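Local coordinates for protein salicylaldehyde dehydrogenase NahF (Pseudomonas putida, PDB 4JZ6) that probably oxidises salicylaldehyde to salicylate with NAD+ as the electron acceptor, a step in the breakdown of naphthalene, at residues A[51-62]-A[218-228]; A[155-165]-A[182-193]. All coordinates share one frame; numbering follows the deposited sequence.

Contact 1 of 2, residues A[51-62]-A[218-228]; sequences SANATVTDAIKA and LNSSPDRSPEI
The amide of Asn53 lies flat over one face of the Arg224 guanidinium, the two planes 16° apart and ND2 of Asn53 3.2 Å above the centre of the group. At the guanidinium edge, almost exactly in its plane, NH1 of Arg224 donates to Ala54 O at 3.0 Å, although it meets that oxygen from above the carbonyl plane. Thr55 CG2 approaches the same group obliquely, and NH2 of Arg224 is paired in a salt bridge with Asp33. The arginine can bridge these partners because its chain is extended from CG to NE.

Asn53 suits its place because a primary amide can accept and donate at once. With CG anti to the backbone N (chi1 -160°), its OD1 takes the backbone N of Ser221 at 2.8 Å and its ND2 gives to Ser221 OG at 2.9 Å, so Ser221 is gripped twice and the amide cannot easily flip. A backbone bond from Ala54 N to Asn219 O, 3.1 Å, ties the chains next to this clasp.

Beyond it the contact is greasy. Leu218 spreads its two methyls, CD2 to Ala54 CB and CD1 to the CB atoms of Ala59 and Ala62, 3.9 Å from each; alanines one helical turn apart leave room for the branch. Ile228 CG2 meets Ala59 CB from the other helix at 4.1 Å.

Thr55 OG1 accepts from Asp58 N while Asp58 OD2 accepts from Thr55 N, and Ser32 bonds to both side chains: a capping box that starts helix 56-73 just after the chain from strand 47-52 has passed the loop leading into helix 225-233.

Contact 2 of 2, residues A[155-165]-A[182-193]; sequences PVGPILSIVPW and CGNTVVFKGSEF. With EDO (1,2-ethanediol), chain H.
Asn184 OD1 receives two backbone N-H groups in its carbonyl plane, those of Val156 and Gly157, the latter at 2.8 Å with a nearly straight bond (163°). CG of Asn184 is anti to its own carbonyl carbon (chi1 -53°), which carries the amide across to the turn, while ND2 bonds to Pro179 O and Phe483 O; both ends of the buried amide are thus used. Glycine suits position 157, where phi is positive and a CB would run into Pro158 CD, and Gly183 ends the preceding helix in a Schellman motif with Pro155 lying against it.

The tight middle is a parallel ladder, Ile159 beside Val186 through Ile162 beside Lys189. Backbone bonds run from Ile159 N to Thr185 O (2.7 Å) through to Val163 N and Lys189 O (3.0 Å). On one face Ser161 OG touches Val186 CG2 at 3.6 Å and bonds to Asn242 and Ala175 O, a small polar residue with partners in the core. Further along, CG2 of Val163 packs obliquely on CE1 of Phe188 at 3.5 Å. On the other face the chain of Lys189, bent at chi2 and chi4, brings NZ back to Gly190 O.

The outer margins are nearer solvent: Trp165, Phe193 and Pro155 are partly exposed, whereas the ladder is largely buried. The ring edge of Phe193 meets the face of Trp165, planes at 82°, and Ser191 OG accepts from Phe193 N in an ST turn. Pro155 offers its O to an ethanediol probably left from crystallisation.

Helix 170-181 joins the two strands in a beta-alpha-beta unit; strand 240-244 flanks 159-162. Helix 225-233 packs on Leu160, Val187 and Lys189, while helix 56-73 lies against Pro155, Pro158 and Thr185 just before the strands.

Contacts 1 and 2 have centres 13 Å apart, and the chain between the two segments of contact 1 contains all of contact 2. Strand 215-218 joins them: Leu218 N lies 2.7 Å from Phe188 O and Leu218 O 2.7 Å from Gly190 N, probable hydrogen bonds that add this strand beside 186-189. Pro222 CB also packs on Glu192 OE2 at 3.4 Å. Contact 1 therefore fastens the N-terminal part to the outer edge of the sheet, away from the salicylaldehyde pockets and the predicted active site, whereas contact 2 runs inward: the Pro164 side chain is about 7 Å from a bound salicylaldehyde and about 8 Å from that of Glu267, a predicted active-site residue.

Contact 1 of 2, residues A[51-62]-A[218-228]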
loop_
_atom_site.group_PDB
_atom_site.type_symbol
_atom_site.label_atom_id
_atom_site.label_comp_id
_atom_site.label_asym_id
_atom_site.label_seq_id
_atom_site.Cartn_x
_atom_site.Cartn_y
_atom_site.Cartn_z
ATOM N N SER A 51 -19.399 19.837 20.912
ATOM C CA SER A 51 -18.154 20.067 20.184
ATOM C C SER A 51 -18.325 21.063 19.038
ATOM O O SER A 51 -19.407 21.183 18.465
ATOM C CB SER A 51 -17.589 18.741 19.659
ATOM O OG SER A 51 -16.393 18.932 18.913
ATOM N N ALA A 52 -17.255 21.788 18.724
ATOM C CA ALA A 52 -17.233 22.641 17.542
ATOM C C ALA A 52 -17.447 21.768 16.310
ATOM O O ALA A 52 -16.877 20.684 16.206
ATOM C CB ALA A 52 -15.912 23.382 17.448
ATOM N N ASN A 53 -18.288 22.230 15.391
ATOM C CA ASN A 53 -18.623 21.449 14.208
ATOM C C ASN A 53 -17.865 21.951 12.993
ATOM O O ASN A 53 -18.321 22.861 12.311
ATOM C CB ASN A 53 -20.129 21.505 13.949
ATOM C CG ASN A 53 -20.614 20.373 13.063
ATOM O OD1 ASN A 53 -19.862 19.451 12.735
ATOM N ND2 ASN A 53 -21.885 20.431 12.682
ATOM N N ALA A 54 -16.709 21.348 12.729
ATOM C CA ALA A 54 -15.814 21.797 11.666
ATOM C C ALA A 54 -16.497 21.886 10.312
ATOM O O ALA A 54 -17.406 21.117 10.009
ATOM C CB ALA A 54 -14.605 20.883 11.579
ATOM N N THR A 55 -16.060 22.844 9.508
ATOM C CA THR A 55 -16.513 22.947 8.131
ATOM C C THR A 55 -15.386 22.500 7.218
ATOM O O THR A 55 -14.272 22.241 7.678
ATOM C CB THR A 55 -16.879 24.384 7.752
ATOM O OG1 THR A 55 -15.718 25.217 7.860
ATOM C CG2 THR A 55 -17.979 24.909 8.658
ATOM N N VAL A 56 -15.684 22.411 5.926
ATOM C CA VAL A 56 -14.667 22.107 4.930
ATOM C C VAL A 56 -13.578 23.170 4.988
ATOM O O VAL A 56 -12.386 22.857 4.900
ATOM C CB VAL A 56 -15.273 22.051 3.521
ATOM C CG1 VAL A 56 -14.180 22.048 2.467
ATOM C CG2 VAL A 56 -16.156 20.827 3.385
ATOM N N THR A 57 -13.997 24.422 5.163
ATOM C CA THR A 57 -13.064 25.530 5.304
ATOM C C THR A 57 -12.074 25.276 6.434
ATOM O O THR A 57 -10.874 25.489 6.268
ATOM C CB THR A 57 -13.791 26.866 5.559
ATOM O OG1 THR A 57 -14.718 27.126 4.496
ATOM C CG2 THR A 57 -12.786 28.003 5.633
ATOM N N ASP A 58 -12.580 24.815 7.578
ATOM C CA ASP A 58 -11.724 24.494 8.722
ATOM C C ASP A 58 -10.738 23.390 8.363
ATOM O O ASP A 58 -9.575 23.423 8.765
ATOM C CB ASP A 58 -12.550 24.071 9.944
ATOM C CG ASP A 58 -13.383 25.212 10.519
ATOM O OD1 ASP A 58 -12.795 26.186 11.044
ATOM O OD2 ASP A 58 -14.629 25.128 10.463
ATOM N N ALA A 59 -11.209 22.417 7.593
ATOM C CA ALA A 59 -10.379 21.285 7.214
ATOM C C ALA A 59 -9.212 21.716 6.327
ATOM O O ALA A 59 -8.095 21.221 6.471
ATOM C CB ALA A 59 -11.217 20.225 6.522
ATOM N N ILE A 60 -9.472 22.637 5.408
ATOM C CA ILE A 60 -8.418 23.113 4.526
ATOM C C ILE A 60 -7.401 23.934 5.320
ATOM O O ILE A 60 -6.192 23.848 5.076
ATOM C CB ILE A 60 -8.985 23.935 3.351
ATOM C CG1 ILE A 60 -10.001 23.101 2.566
ATOM C CG2 ILE A 60 -7.874 24.395 2.439
ATOM C CD1 ILE A 60 -9.484 21.739 2.164
ATOM N N LYS A 61 -7.900 24.714 6.278
ATOM C CA LYS A 61 -7.042 25.490 7.169
ATOM C C LYS A 61 -6.131 24.555 7.951
ATOM O O LYS A 61 -4.964 24.868 8.198
ATOM C CB LYS A 61 -7.881 26.322 8.141
ATOM C CG LYS A 61 -7.674 27.820 8.014
ATOM C CD LYS A 61 -8.447 28.387 6.831
ATOM C CE LYS A 61 -8.134 29.866 6.603
ATOM N NZ LYS A 61 -6.860 30.081 5.851
ATOM N N ALA A 62 -6.677 23.402 8.330
ATOM C CA ALA A 62 -5.931 22.394 9.070
ATOM C C ALA A 62 -4.814 21.797 8.216
ATOM O O ALA A 62 -3.695 21.585 8.691
ATOM C CB ALA A 62 -6.869 21.299 9.564
ATOM N N LEU A 218 -9.660 17.849 14.096
ATOM C CA LEU A 218 -10.960 18.174 13.534
ATOM C C LEU A 218 -12.000 17.157 13.975
ATOM O O LEU A 218 -11.721 15.957 14.057
ATOM C CB LEU A 218 -10.901 18.178 12.010
ATOM C CG LEU A 218 -10.007 19.197 11.316
ATOM C CD1 LEU A 218 -9.849 18.788 9.870
ATOM C CD2 LEU A 218 -10.606 20.581 11.418
ATOM N N ASN A 219 -13.200 17.646 14.265
ATOM C CA ASN A 219 -14.334 16.776 14.522
ATOM C C ASN A 219 -15.585 17.410 13.940
ATOM O O ASN A 219 -15.629 18.624 13.725
ATOM C CB ASN A 219 -14.499 16.522 16.018
ATOM C CG ASN A 219 -14.983 15.121 16.314
ATOM O OD1 ASN A 219 -15.687 14.516 15.504
ATOM N ND2 ASN A 219 -14.599 14.588 17.472
ATOM N N SER A 220 -16.596 16.593 13.665
ATOM C CA SER A 220 -17.819 17.104 13.063
ATOM C C SER A 220 -19.003 16.177 13.290
ATOM O O SER A 220 -18.844 15.024 13.689
ATOM C CB SER A 220 -17.627 17.309 11.561
ATOM O OG SER A 220 -17.359 16.073 10.913
ATOM N N SER A 221 -20.197 16.691 13.033
ATOM C CA SER A 221 -21.380 15.853 12.985
ATOM C C SER A 221 -21.212 14.894 11.814
ATOM O O SER A 221 -20.567 15.236 10.817
ATOM C CB SER A 221 -22.632 16.714 12.812
ATOM O OG SER A 221 -22.445 17.685 11.797
ATOM N N PRO A 222 -21.786 13.688 11.927
ATOM C CA PRO A 222 -21.587 12.659 10.900
ATOM C C PRO A 222 -22.110 13.063 9.521
ATOM O O PRO A 222 -21.667 12.496 8.527
ATOM C CB PRO A 222 -22.374 11.459 11.446
ATOM C CG PRO A 222 -23.369 12.048 12.385
ATOM C CD PRO A 222 -22.681 13.229 13.004
ATOM N N ASP A 223 -23.025 14.028 9.464
ATOM C CA ASP A 223 -23.566 14.486 8.188
ATOM C C ASP A 223 -22.510 15.246 7.385
ATOM O O ASP A 223 -22.668 15.454 6.177
ATOM C CB ASP A 223 -24.812 15.361 8.399
ATOM C CG ASP A 223 -24.474 16.762 8.892
ATOM O OD1 ASP A 223 -24.135 16.903 10.084
ATOM O OD2 ASP A 223 -24.556 17.726 8.095
ATOM N N ARG A 224 -21.434 15.647 8.064
ATOM C CA ARG A 224 -20.372 16.437 7.446
ATOM C C ARG A 224 -19.130 15.608 7.156
ATOM O O ARG A 224 -18.332 15.979 6.298
ATOM C CB ARG A 224 -19.984 17.618 8.340
ATOM C CG ARG A 224 -21.084 18.640 8.565
ATOM C CD ARG A 224 -20.539 19.879 9.258
ATOM N NE ARG A 224 -21.571 20.894 9.457
ATOM C CZ ARG A 224 -21.338 22.122 9.911
ATOM N NH1 ARG A 224 -20.100 22.498 10.212
ATOM N NH2 ARG A 224 -22.342 22.977 10.060
ATOM N N SER A 225 -18.971 14.496 7.881
ATOM C CA SER A 225 -17.782 13.638 7.765
ATOM C C SER A 225 -17.358 13.309 6.331
ATOM O O SER A 225 -16.198 13.536 5.977
ATOM C CB SER A 225 -17.921 12.348 8.590
ATOM O OG SER A 225 -17.806 12.607 9.976
ATOM N N PRO A 226 -18.285 12.783 5.501
ATOM C CA PRO A 226 -17.873 12.443 4.135
ATOM C C PRO A 226 -17.234 13.602 3.378
ATOM O O PRO A 226 -16.146 13.428 2.831
ATOM C CB PRO A 226 -19.187 12.023 3.460
ATOM C CG PRO A 226 -20.276 12.469 4.378
ATOM C CD PRO A 226 -19.692 12.416 5.740
ATOM N N GLU A 227 -17.877 14.764 3.360
ATOM C CA GLU A 227 -17.358 15.882 2.576
ATOM C C GLU A 227 -16.080 16.481 3.160
ATOM O O GLU A 227 -15.234 16.989 2.425
ATOM C CB GLU A 227 -18.422 16.962 2.383
ATOM C CG GLU A 227 -18.795 17.712 3.638
ATOM C CD GLU A 227 -19.733 18.858 3.345
ATOM O OE1 GLU A 227 -20.439 19.309 4.278
ATOM O OE2 GLU A 227 -19.760 19.305 2.176
ATOM N N ILE A 228 -15.944 16.425 4.480
ATOM C CA ILE A 228 -14.717 16.865 5.129
ATOM C C ILE A 228 -13.586 15.924 4.735
ATOM O O ILE A 228 -12.473 16.361 4.442
ATOM C CB ILE A 228 -14.878 16.935 6.665
ATOM C CG1 ILE A 228 -15.664 18.193 7.045
ATOM C CG2 ILE A 228 -13.522 16.926 7.362
ATOM C CD1 ILE A 228 -15.992 18.290 8.508
#

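Contact 2 of 2, residues A[155-165]-A[182-193]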
loop_
_atom_site.group_PDB
_atom_site.type_symbol
_atom_site.label_atom_id
_atom_site.label_comp_id
_atom_site.label_asym_id
_atom_site.label_seq_id
_atom_site.Cartn_x
_atom_site.Cartn_y
_atom_site.Cartn_z
ATOM N N PRO A 155 10.780 11.813 5.809
ATOM C CA PRO A 155 9.369 12.106 6.098
ATOM C C PRO A 155 8.546 12.223 4.818
ATOM O O PRO A 155 9.108 12.488 3.754
ATOM C CB PRO A 155 9.429 13.465 6.805
ATOM C CG PRO A 155 10.815 13.551 7.353
ATOM C CD PRO A 155 11.681 12.847 6.356
ATOM N N VAL A 156 7.234 12.049 4.932
ATOM C CA VAL A 156 6.342 12.096 3.781
ATOM C C VAL A 156 5.731 13.481 3.589
ATOM O O VAL A 156 5.786 14.052 2.500
ATOM C CB VAL A 156 5.203 11.061 3.932
ATOM C CG1 VAL A 156 4.179 11.219 2.825
ATOM C CG2 VAL A 156 5.770 9.647 3.953
ATOM N N GLY A 157 5.156 14.021 4.658
ATOM C CA GLY A 157 4.411 15.262 4.584
ATOM C C GLY A 157 3.180 15.147 5.458
ATOM O O GLY A 157 3.119 14.273 6.320
ATOM N N PRO A 158 2.197 16.036 5.254
ATOM C CA PRO A 158 0.960 15.964 6.038
ATOM C C PRO A 158 0.219 14.641 5.843
ATOM O O PRO A 158 -0.063 14.249 4.707
ATOM C CB PRO A 158 0.134 17.131 5.491
ATOM C CG PRO A 158 1.157 18.113 5.030
ATOM C CD PRO A 158 2.271 17.273 4.457
ATOM N N ILE A 159 -0.077 13.960 6.950
ATOM C CA ILE A 159 -0.837 12.717 6.912
ATOM C C ILE A 159 -2.272 12.958 7.384
ATOM O O ILE A 159 -2.497 13.635 8.392
ATOM C CB ILE A 159 -0.175 11.621 7.781
ATOM C CG1 ILE A 159 0.781 10.762 6.951
ATOM C CG2 ILE A 159 -1.214 10.669 8.334
ATOM C CD1 ILE A 159 1.819 11.518 6.183
ATOM N N LEU A 160 -3.243 12.426 6.648
ATOM C CA LEU A 160 -4.628 12.453 7.104
ATOM C C LEU A 160 -4.944 11.214 7.941
ATOM O O LEU A 160 -4.957 10.096 7.417
ATOM C CB LEU A 160 -5.584 12.524 5.916
ATOM C CG LEU A 160 -7.062 12.406 6.279
ATOM C CD1 LEU A 160 -7.455 13.537 7.216
ATOM C CD2 LEU A 160 -7.918 12.417 5.024
ATOM N N SER A 161 -5.197 11.417 9.235
ATOM C CA SER A 161 -5.502 10.317 10.150
ATOM C C SER A 161 -6.958 10.352 10.594
ATOM O O SER A 161 -7.366 11.247 11.340
ATOM C CB SER A 161 -4.606 10.374 11.390
ATOM O OG SER A 161 -3.241 10.238 11.048
ATOM N N ILE A 162 -7.741 9.375 10.144
ATOM C CA ILE A 162 -9.141 9.293 10.535
ATOM C C ILE A 162 -9.343 8.192 11.577
ATOM O O ILE A 162 -8.983 7.035 11.351
ATOM C CB ILE A 162 -10.042 9.089 9.316
ATOM C CG1 ILE A 162 -9.925 10.307 8.392
ATOM C CG2 ILE A 162 -11.486 8.885 9.743
ATOM C CD1 ILE A 162 -10.638 10.149 7.052
ATOM N N VAL A 163 -9.906 8.568 12.722
ATOM C CA VAL A 163 -9.933 7.701 13.898
ATOM C C VAL A 163 -11.341 7.529 14.450
ATOM O O VAL A 163 -12.047 8.518 14.646
ATOM C CB VAL A 163 -9.048 8.283 15.010
ATOM C CG1 VAL A 163 -9.058 7.384 16.235
ATOM C CG2 VAL A 163 -7.637 8.474 14.498
ATOM N N PRO A 164 -11.753 6.269 14.705
ATOM C CA PRO A 164 -13.093 5.965 15.218
ATOM C C PRO A 164 -13.176 6.134 16.735
ATOM O O PRO A 164 -12.292 6.755 17.330
ATOM C CB PRO A 164 -13.268 4.497 14.848
ATOM C CG PRO A 164 -11.894 3.949 14.968
ATOM C CD PRO A 164 -10.975 5.037 14.473
ATOM N N TRP A 165 -14.210 5.560 17.347
ATOM C CA TRP A 165 -14.571 5.854 18.732
ATOM C C TRP A 165 -14.331 4.698 19.715
ATOM O O TRP A 165 -14.387 4.900 20.928
ATOM C CB TRP A 165 -16.051 6.225 18.772
ATOM C CG TRP A 165 -16.855 5.204 18.047
ATOM C CD1 TRP A 165 -17.211 5.225 16.729
ATOM C CD2 TRP A 165 -17.353 3.973 18.580
ATOM N NE1 TRP A 165 -17.918 4.089 16.413
ATOM C CE2 TRP A 165 -18.019 3.303 17.531
ATOM C CE3 TRP A 165 -17.316 3.375 19.844
ATOM C CZ2 TRP A 165 -18.637 2.067 17.711
ATOM C CZ3 TRP A 165 -17.928 2.145 20.019
ATOM C CH2 TRP A 165 -18.581 1.507 18.961
ATOM N N CYS A 182 8.028 9.787 12.476
ATOM C CA CYS A 182 8.537 9.667 11.112
ATOM C C CYS A 182 8.730 11.038 10.459
ATOM O O CYS A 182 9.088 11.146 9.283
ATOM C CB CYS A 182 7.635 8.759 10.277
ATOM S SG CYS A 182 7.776 7.004 10.740
ATOM N N GLY A 183 8.501 12.085 11.243
ATOM C CA GLY A 183 8.787 13.442 10.816
ATOM C C GLY A 183 7.640 14.081 10.067
ATOM O O GLY A 183 7.806 15.121 9.431
ATOM N N ASN A 184 6.468 13.458 10.135
ATOM C CA ASN A 184 5.298 13.999 9.453
ATOM C C ASN A 184 4.443 14.847 10.378
ATOM O O ASN A 184 4.582 14.777 11.603
ATOM C CB ASN A 184 4.466 12.874 8.855
ATOM C CG ASN A 184 5.290 11.960 7.984
ATOM O OD1 ASN A 184 5.617 12.304 6.852
ATOM N ND2 ASN A 184 5.645 10.796 8.511
ATOM N N THR A 185 3.577 15.659 9.781
ATOM C CA THR A 185 2.565 16.394 10.528
ATOM C C THR A 185 1.225 15.778 10.161
ATOM O O THR A 185 1.112 15.113 9.127
ATOM C CB THR A 185 2.576 17.892 10.193
ATOM O OG1 THR A 185 2.047 18.096 8.878
ATOM C CG2 THR A 185 3.990 18.434 10.257
ATOM N N VAL A 186 0.214 15.967 11.000
ATOM C CA VAL A 186 -1.040 15.259 10.776
ATOM C C VAL A 186 -2.314 16.081 10.989
ATOM O O VAL A 186 -2.421 16.871 11.926
ATOM C CB VAL A 186 -1.079 13.926 11.582
ATOM C CG1 VAL A 186 -0.104 13.985 12.736
ATOM C CG2 VAL A 186 -2.489 13.600 12.074
ATOM N N VAL A 187 -3.261 15.904 10.074
ATOM C CA VAL A 187 -4.626 16.352 10.278
ATOM C C VAL A 187 -5.408 15.184 10.878
ATOM O O VAL A 187 -5.661 14.176 10.210
ATOM C CB VAL A 187 -5.273 16.816 8.962
ATOM C CG1 VAL A 187 -6.721 17.216 9.194
ATOM C CG2 VAL A 187 -4.489 17.974 8.369
ATOM N N PHE A 188 -5.757 15.328 12.154
ATOM C CA PHE A 188 -6.428 14.296 12.935
ATOM C C PHE A 188 -7.935 14.522 12.899
ATOM O O PHE A 188 -8.438 15.494 13.460
ATOM C CB PHE A 188 -5.891 14.350 14.373
ATOM C CG PHE A 188 -6.666 13.518 15.376
ATOM C CD1 PHE A 188 -7.344 12.366 15.000
ATOM C CD2 PHE A 188 -6.696 13.900 16.716
ATOM C CE1 PHE A 188 -8.045 11.624 15.939
ATOM C CE2 PHE A 188 -7.386 13.158 17.657
ATOM C CZ PHE A 188 -8.062 12.020 17.271
ATOM N N LYS A 189 -8.654 13.621 12.236
ATOM C CA LYS A 189 -10.109 13.673 12.205
ATOM C C LYS A 189 -10.677 12.715 13.239
ATOM O O LYS A 189 -10.542 11.496 13.105
ATOM C CB LYS A 189 -10.633 13.303 10.822
ATOM C CG LYS A 189 -12.147 13.187 10.748
ATOM C CD LYS A 189 -12.822 14.542 10.886
ATOM C CE LYS A 189 -14.348 14.414 10.827
ATOM N NZ LYS A 189 -14.908 13.442 11.824
ATOM N N GLY A 190 -11.313 13.276 14.265
ATOM C CA GLY A 190 -11.833 12.497 15.373
ATOM C C GLY A 190 -13.230 11.960 15.134
ATOM O O GLY A 190 -13.797 12.133 14.050
ATOM N N SER A 191 -13.790 11.311 16.152
ATOM C CA SER A 191 -15.091 10.666 16.023
ATOM C C SER A 191 -16.222 11.492 16.611
ATOM O O SER A 191 -16.058 12.159 17.638
ATOM C CB SER A 191 -15.082 9.298 16.692
ATOM O OG SER A 191 -16.399 8.786 16.756
ATOM N N GLU A 192 -17.381 11.417 15.967
ATOM C CA GLU A 192 -18.544 12.157 16.424
ATOM C C GLU A 192 -19.037 11.652 17.780
ATOM O O GLU A 192 -19.704 12.384 18.517
ATOM C CB GLU A 192 -19.668 12.084 15.389
ATOM C CG GLU A 192 -20.257 10.702 15.194
ATOM C CD GLU A 192 -19.751 10.013 13.945
ATOM O OE1 GLU A 192 -18.564 10.199 13.588
ATOM O OE2 GLU A 192 -20.554 9.287 13.317
ATOM N N PHE A 193 -18.706 10.405 18.105
ATOM C CA PHE A 193 -19.145 9.792 19.356
ATOM C C PHE A 193 -18.135 10.006 20.485
ATOM O O PHE A 193 -18.430 9.755 21.661
ATOM C CB PHE A 193 -19.376 8.294 19.161
ATOM C CG PHE A 193 -20.419 7.966 18.135
ATOM C CD1 PHE A 193 -21.744 8.331 18.329
ATOM C CD2 PHE A 193 -20.081 7.273 16.987
ATOM C CE1 PHE A 193 -22.711 8.022 17.388
ATOM C CE2 PHE A 193 -21.040 6.960 16.042
ATOM C CZ PHE A 193 -22.359 7.335 16.242
HETATM C C1 EDO H . 11.037 14.763 1.602
HETATM O O1 EDO H . 11.583 14.357 2.863
HETATM C C2 EDO H . 11.887 14.218 0.456
HETATM O O2 EDO H . 11.737 12.795 0.354
#